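Local coordinates for UDP-N-acetylglucosamine 4-epimerase (Bacillus cereus, PDB 3M2P), which probably interconverts UDP-N-acetylglucosamine and its C4 epimer as a nucleotide-binding member of the NAD(P)-dependent epimerase/dehydratase family, at residues L158-L163 / K207-A212; A202-K207 / F276-N281. All coordinates share one frame; numbering follows the deposited sequence.

Interaction 1: L158-L163 / K207-A212; sequences LRFAHL and KSVIYA
S208 OG is gripped by one hydrogen bond, to A205 O one turn back in its own helix, and none reaches it from the strand. Its chi1 of 64° sets the hydroxyl between the backbone N and the carbonyl carbon, where it can reach back to A205 O while facing the strand. There it lies at the edge of the F160 ring, near the ring plane, with OG 3.6 Å from F160 CE1. V209 CG2, which is anti to the carbonyl carbon, comes to the same ring edge, 4.2 Å from F160 CZ. L158 points toward the helix; F160 starts out across it and brings only the far end of its ring, CE1 and CZ, to the helix. L158 CB sits 3.9 Å above the plane of the F160 ring, off its centre toward the rim. L158 then runs on extended (chi2 -178°) and forks over the helix. Its CD1 meets V209 CG2 at 4.1 Å, the two side chains crossing at about a right angle, and its CD2 approaches A212 CB at 4.4 Å. All five touching residues are buried. This is the strand-on-helix packing of a Rossmann-type alpha/beta layer: strand 158-160 and helix 207-212 run antiparallel at 168°, their axes 10.8 Å apart. The F160 side chain also comes within about 4 Å of that of L14, which binds UDP in a structure of this protein, though none is bound to this chain. The strand is hydrogen-bonded to strands 103-109 and 220-224, while V209 and I210 of the helix lean on V18, S21 and I22 of helix 13-24.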
loop_
_atom_site.group_PDB
_atom_site.type_symbol
_atom_site.label_atom_id
_atom_site.label_comp_id
_atom_site.label_asym_id
_atom_site.label_seq_id
_atom_site.Cartn_x
_atom_site.Cartn_y
_atom_site.Cartn_z
ATOM N N LEU A 158 10.562 -7.554 -5.134
ATOM C CA LEU A 158 10.696 -7.497 -6.583
ATOM C C LEU A 158 9.402 -7.041 -7.243
ATOM O O LEU A 158 8.456 -7.815 -7.345
ATOM C CB LEU A 158 11.054 -8.881 -7.126
ATOM C CG LEU A 158 12.326 -9.543 -6.610
ATOM C CD1 LEU A 158 12.548 -10.875 -7.299
ATOM C CD2 LEU A 158 13.497 -8.617 -6.830
ATOM N N ARG A 159 9.350 -5.798 -7.698
ATOM C CA ARG A 159 8.177 -5.333 -8.438
ATOM C C ARG A 159 8.167 -5.826 -9.897
ATOM O O ARG A 159 8.613 -5.120 -10.798
ATOM C CB ARG A 159 8.065 -3.810 -8.370
ATOM C CG ARG A 159 7.820 -3.312 -6.976
ATOM C CD ARG A 159 7.847 -1.815 -6.891
ATOM N NE ARG A 159 7.417 -1.360 -5.572
ATOM C CZ ARG A 159 7.698 -0.164 -5.063
ATOM N NH1 ARG A 159 8.425 0.708 -5.757
ATOM N NH2 ARG A 159 7.252 0.171 -3.858
ATOM N N PHE A 160 7.650 -7.038 -10.112
ATOM C CA PHE A 160 7.539 -7.636 -11.444
ATOM C C PHE A 160 6.661 -6.842 -12.398
ATOM O O PHE A 160 5.624 -6.315 -12.004
ATOM C CB PHE A 160 6.981 -9.059 -11.358
ATOM C CG PHE A 160 7.885 -10.018 -10.658
ATOM C CD1 PHE A 160 9.146 -10.292 -11.159
ATOM C CD2 PHE A 160 7.477 -10.649 -9.500
ATOM C CE1 PHE A 160 9.977 -11.157 -10.520
ATOM C CE2 PHE A 160 8.303 -11.521 -8.855
ATOM C CZ PHE A 160 9.558 -11.771 -9.361
ATOM N N ALA A 161 7.084 -6.768 -13.657
ATOM C CA ALA A 161 6.241 -6.231 -14.720
ATOM C C ALA A 161 5.194 -7.291 -15.033
ATOM O O ALA A 161 5.124 -8.301 -14.348
ATOM C CB ALA A 161 7.069 -5.893 -15.961
ATOM N N HIS A 162 4.378 -7.071 -16.047
ATOM C CA HIS A 162 3.294 -7.999 -16.321
ATOM C C HIS A 162 3.814 -9.355 -16.765
ATOM O O HIS A 162 4.487 -9.468 -17.776
ATOM C CB HIS A 162 2.318 -7.400 -17.336
ATOM C CG HIS A 162 1.799 -6.062 -16.925
ATOM N ND1 HIS A 162 0.882 -5.904 -15.911
ATOM C CD2 HIS A 162 2.100 -4.813 -17.357
ATOM C CE1 HIS A 162 0.624 -4.619 -15.747
ATOM N NE2 HIS A 162 1.355 -3.934 -16.609
ATOM N N LEU A 163 3.503 -10.389 -15.999
ATOM C CA LEU A 163 4.032 -11.704 -16.308
ATOM C C LEU A 163 3.243 -12.389 -17.428
ATOM O O LEU A 163 2.010 -12.332 -17.459
ATOM C CB LEU A 163 4.088 -12.597 -15.054
ATOM C CG LEU A 163 4.868 -12.092 -13.831
ATOM C CD1 LEU A 163 4.208 -10.817 -13.324
ATOM C CD2 LEU A 163 4.936 -13.118 -12.691
ATOM N N LYS A 207 14.411 -15.975 -13.258
ATOM C CA LYS A 207 15.839 -15.656 -13.329
ATOM C C LYS A 207 16.210 -14.598 -12.303
ATOM O O LYS A 207 17.185 -14.753 -11.568
ATOM C CB LYS A 207 16.257 -15.201 -14.732
ATOM C CG LYS A 207 17.740 -14.806 -14.852
ATOM C CD LYS A 207 18.126 -14.590 -16.306
ATOM C CE LYS A 207 19.609 -14.323 -16.499
ATOM N NZ LYS A 207 19.951 -12.877 -16.581
ATOM N N SER A 208 15.425 -13.525 -12.255
ATOM C CA SER A 208 15.678 -12.440 -11.320
ATOM C C SER A 208 15.554 -12.907 -9.860
ATOM O O SER A 208 16.225 -12.380 -8.972
ATOM C CB SER A 208 14.746 -11.258 -11.600
ATOM O OG SER A 208 13.392 -11.617 -11.383
ATOM N N VAL A 209 14.696 -13.892 -9.611
ATOM C CA VAL A 209 14.611 -14.478 -8.274
ATOM C C VAL A 209 15.960 -15.106 -7.912
ATOM O O VAL A 209 16.497 -14.887 -6.826
ATOM C CB VAL A 209 13.466 -15.524 -8.154
ATOM C CG1 VAL A 209 13.677 -16.403 -6.949
ATOM C CG2 VAL A 209 12.119 -14.837 -8.063
ATOM N N ILE A 210 16.511 -15.873 -8.841
ATOM C CA ILE A 210 17.799 -16.502 -8.642
ATOM C C ILE A 210 18.899 -15.467 -8.326
ATOM O O ILE A 210 19.663 -15.639 -7.374
ATOM C CB ILE A 210 18.172 -17.381 -9.872
ATOM C CG1 ILE A 210 17.143 -18.498 -10.061
ATOM C CG2 ILE A 210 19.578 -17.970 -9.740
ATOM C CD1 ILE A 210 17.031 -19.436 -8.877
ATOM N N TYR A 211 18.972 -14.393 -9.112
ATOM C CA TYR A 211 20.037 -13.401 -8.960
ATOM C C TYR A 211 19.902 -12.560 -7.707
ATOM O O TYR A 211 20.898 -12.073 -7.175
ATOM C CB TYR A 211 20.101 -12.482 -10.175
ATOM C CG TYR A 211 20.835 -13.097 -11.322
ATOM C CD1 TYR A 211 20.466 -14.346 -11.803
ATOM C CD2 TYR A 211 21.901 -12.444 -11.928
ATOM C CE1 TYR A 211 21.129 -14.932 -12.869
ATOM C CE2 TYR A 211 22.580 -13.025 -12.999
ATOM C CZ TYR A 211 22.185 -14.273 -13.462
ATOM O OH TYR A 211 22.833 -14.877 -14.514
ATOM N N ALA A 212 18.666 -12.370 -7.258
ATOM C CA ALA A 212 18.396 -11.613 -6.043
ATOM C C ALA A 212 18.713 -12.500 -4.852
ATOM O O ALA A 212 19.110 -12.023 -3.793
ATOM C CB ALA A 212 16.935 -11.154 -6.007
#

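Interaction 2: A202-K207 / F276-N281; sequences AKDAAK and FSTDYN
Loop 276-281, which ends in the N-cap residue N281 of helix 282-293, is laid over the first turns of helix 202-212 in the Rossmann-type domain. F276 turns CG anti to its backbone N (chi1 167°), which brings the ring to the helix with K207 CG in its plane, at the edge, 3.9 Å from F276 CE1. S277 contributes its carbonyl. K207 stays extended through three torsions and bends only at chi4 (-96°), and its NZ hydrogen-bonds to S277 O at 2.5 Å, nearly along the C=O axis. T278 rests on the D204 carboxylate with its CB and methyl, while its OG1 makes a weak hydrogen bond to S226 O. The next two backbone amides converge on that buried carboxylate. D279 N binds D204 OD1 at 2.8 Å, coming from above the carboxylate plane. D204 OD2 accepts Y280 N at 3.1 Å with its syn lone pair, on the side of the other oxygen, and the same amide reaches OD1 only weakly. Water 2 gives OD1 a third donor and bridges to D279 OD2, which lies 4.4 Å from D204 OD1. The like charges are probably eased by this water and by K207, whose NZ forms a long salt bridge with D279 OD1 at 3.7 Å. Y280 sets its ring edge against D204 OD1, the carboxylate and ring planes 55° apart. Its hydroxyl lies 3.4 Å from K203 CE, takes a bond from water 1, which also accepts from K203 NZ, and is hydrogen-bonded to E288 OE1 of helix 282-293. N281 points away from helix 202-212 and caps helix 282-293, its OD1 accepting the hydrogen bond from T284 N.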
loop_
_atom_site.group_PDB
_atom_site.type_symbol
_atom_site.label_atom_id
_atom_site.label_comp_id
_atom_site.label_asym_id
_atom_site.label_seq_id
_atom_site.Cartn_x
_atom_site.Cartn_y
_atom_site.Cartn_z
ATOM N N ALA A 202 7.938 -15.172 -17.790
ATOM C CA ALA A 202 8.039 -15.883 -16.524
ATOM C C ALA A 202 9.439 -16.452 -16.302
ATOM O O ALA A 202 9.947 -16.430 -15.187
ATOM C CB ALA A 202 6.999 -16.990 -16.451
ATOM N N LYS A 203 10.067 -16.961 -17.359
ATOM C CA LYS A 203 11.404 -17.561 -17.257
ATOM C C LYS A 203 12.435 -16.530 -16.787
ATOM O O LYS A 203 13.312 -16.840 -15.991
ATOM C CB LYS A 203 11.801 -18.152 -18.605
ATOM C CG LYS A 203 12.469 -19.496 -18.557
ATOM C CD LYS A 203 11.750 -20.463 -19.491
ATOM C CE LYS A 203 12.696 -21.123 -20.507
ATOM N NZ LYS A 203 13.975 -21.649 -19.914
ATOM N N ASP A 204 12.302 -15.300 -17.274
ATOM C CA ASP A 204 13.151 -14.188 -16.856
ATOM C C ASP A 204 12.831 -13.678 -15.452
ATOM O O ASP A 204 13.676 -13.074 -14.801
ATOM C CB ASP A 204 13.008 -13.026 -17.835
ATOM C CG ASP A 204 13.723 -13.276 -19.159
ATOM O OD1 ASP A 204 14.773 -13.969 -19.166
ATOM O OD2 ASP A 204 13.227 -12.760 -20.189
ATOM N N ALA A 205 11.602 -13.892 -14.999
ATOM C CA ALA A 205 11.221 -13.507 -13.650
ATOM C C ALA A 205 11.802 -14.494 -12.638
ATOM O O ALA A 205 12.287 -14.105 -11.562
ATOM C CB ALA A 205 9.710 -13.434 -13.522
ATOM N N ALA A 206 11.749 -15.775 -12.990
ATOM C CA ALA A 206 12.387 -16.802 -12.186
ATOM C C ALA A 206 13.891 -16.564 -12.180
ATOM O O ALA A 206 14.568 -16.900 -11.211
ATOM C CB ALA A 206 12.062 -18.172 -12.716
ATOM N N LYS A 207 14.411 -15.975 -13.258
ATOM C CA LYS A 207 15.839 -15.656 -13.329
ATOM C C LYS A 207 16.210 -14.598 -12.303
ATOM O O LYS A 207 17.185 -14.753 -11.568
ATOM C CB LYS A 207 16.257 -15.201 -14.732
ATOM C CG LYS A 207 17.740 -14.806 -14.852
ATOM C CD LYS A 207 18.126 -14.590 -16.306
ATOM C CE LYS A 207 19.609 -14.323 -16.499
ATOM N NZ LYS A 207 19.951 -12.877 -16.581
ATOM N N PHE A 276 21.389 -7.923 -13.070
ATOM C CA PHE A 276 20.311 -8.670 -13.722
ATOM C C PHE A 276 19.866 -8.114 -15.077
ATOM O O PHE A 276 19.636 -6.913 -15.234
ATOM C CB PHE A 276 19.081 -8.809 -12.812
ATOM C CG PHE A 276 17.855 -9.278 -13.548
ATOM C CD1 PHE A 276 17.702 -10.617 -13.887
ATOM C CD2 PHE A 276 16.874 -8.378 -13.946
ATOM C CE1 PHE A 276 16.587 -11.052 -14.586
ATOM C CE2 PHE A 276 15.753 -8.811 -14.643
ATOM C CZ PHE A 276 15.615 -10.149 -14.963
ATOM N N SER A 277 19.723 -8.998 -16.053
ATOM C CA SER A 277 19.136 -8.602 -17.311
ATOM C C SER A 277 18.360 -9.790 -17.860
ATOM O O SER A 277 18.661 -10.933 -17.523
ATOM C CB SER A 277 20.221 -8.147 -18.284
ATOM O OG SER A 277 21.153 -9.192 -18.538
ATOM N N THR A 278 17.357 -9.524 -18.687
ATOM C CA THR A 278 16.501 -10.578 -19.220
ATOM C C THR A 278 17.200 -11.372 -20.309
ATOM O O THR A 278 17.900 -10.799 -21.146
ATOM C CB THR A 278 15.236 -9.989 -19.852
ATOM O OG1 THR A 278 15.598 -8.924 -20.750
ATOM C CG2 THR A 278 14.306 -9.464 -18.778
ATOM N N ASP A 279 16.997 -12.686 -20.307
ATOM C CA ASP A 279 17.444 -13.520 -21.415
ATOM C C ASP A 279 16.595 -13.229 -22.662
ATOM O O ASP A 279 17.123 -13.124 -23.767
ATOM C CB ASP A 279 17.363 -15.009 -21.059
ATOM C CG ASP A 279 18.429 -15.449 -20.052
ATOM O OD1 ASP A 279 19.361 -14.667 -19.752
ATOM O OD2 ASP A 279 18.334 -16.598 -19.560
ATOM N N TYR A 280 15.282 -13.085 -22.478
ATOM C CA TYR A 280 14.345 -12.998 -23.606
ATOM C C TYR A 280 13.811 -11.593 -23.870
ATOM O O TYR A 280 13.942 -10.691 -23.043
ATOM C CB TYR A 280 13.158 -13.952 -23.412
ATOM C CG TYR A 280 13.537 -15.408 -23.256
ATOM C CD1 TYR A 280 14.171 -15.866 -22.102
ATOM C CD2 TYR A 280 13.247 -16.335 -24.252
ATOM C CE1 TYR A 280 14.525 -17.208 -21.955
ATOM C CE2 TYR A 280 13.591 -17.680 -24.113
ATOM C CZ TYR A 280 14.233 -18.109 -22.964
ATOM O OH TYR A 280 14.573 -19.437 -22.820
ATOM N N ASN A 281 13.236 -11.418 -25.056
ATOM C CA ASN A 281 12.427 -10.251 -25.377
ATOM C C ASN A 281 11.116 -10.804 -25.916
ATOM O O ASN A 281 11.038 -12.003 -26.204
ATOM C CB ASN A 281 13.124 -9.341 -26.390
ATOM C CG ASN A 281 13.324 -10.004 -27.746
ATOM O OD1 ASN A 281 12.879 -11.125 -27.981
ATOM N ND2 ASN A 281 13.995 -9.299 -28.648
HETATM O O HOH W 1 16.675 -20.514 -20.605
HETATM O O HOH W 2 15.768 -16.347 -18.456
#

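How the interactions relate
Both interactions use helix 202-212 and share K207, but they meet it on different surfaces. Interaction 1 is core packing, its centre about 6 Å from that of the chain, where the helix lies on the central sheet through mostly apolar side chains. Interaction 2 lies farther out, its centre about 11 Å from that of the chain, and buries more surface; its loop is held by charge, backbone amides and two waters. The centres of the two contacts are about 7 Å apart and the contacts touch: S208 CB packs on F276 CE1 at 3.5 Å, and F160 CE1 on A205 CB at 3.8 Å. The helix thus joins the sheet to the chain leading into helix 282-293.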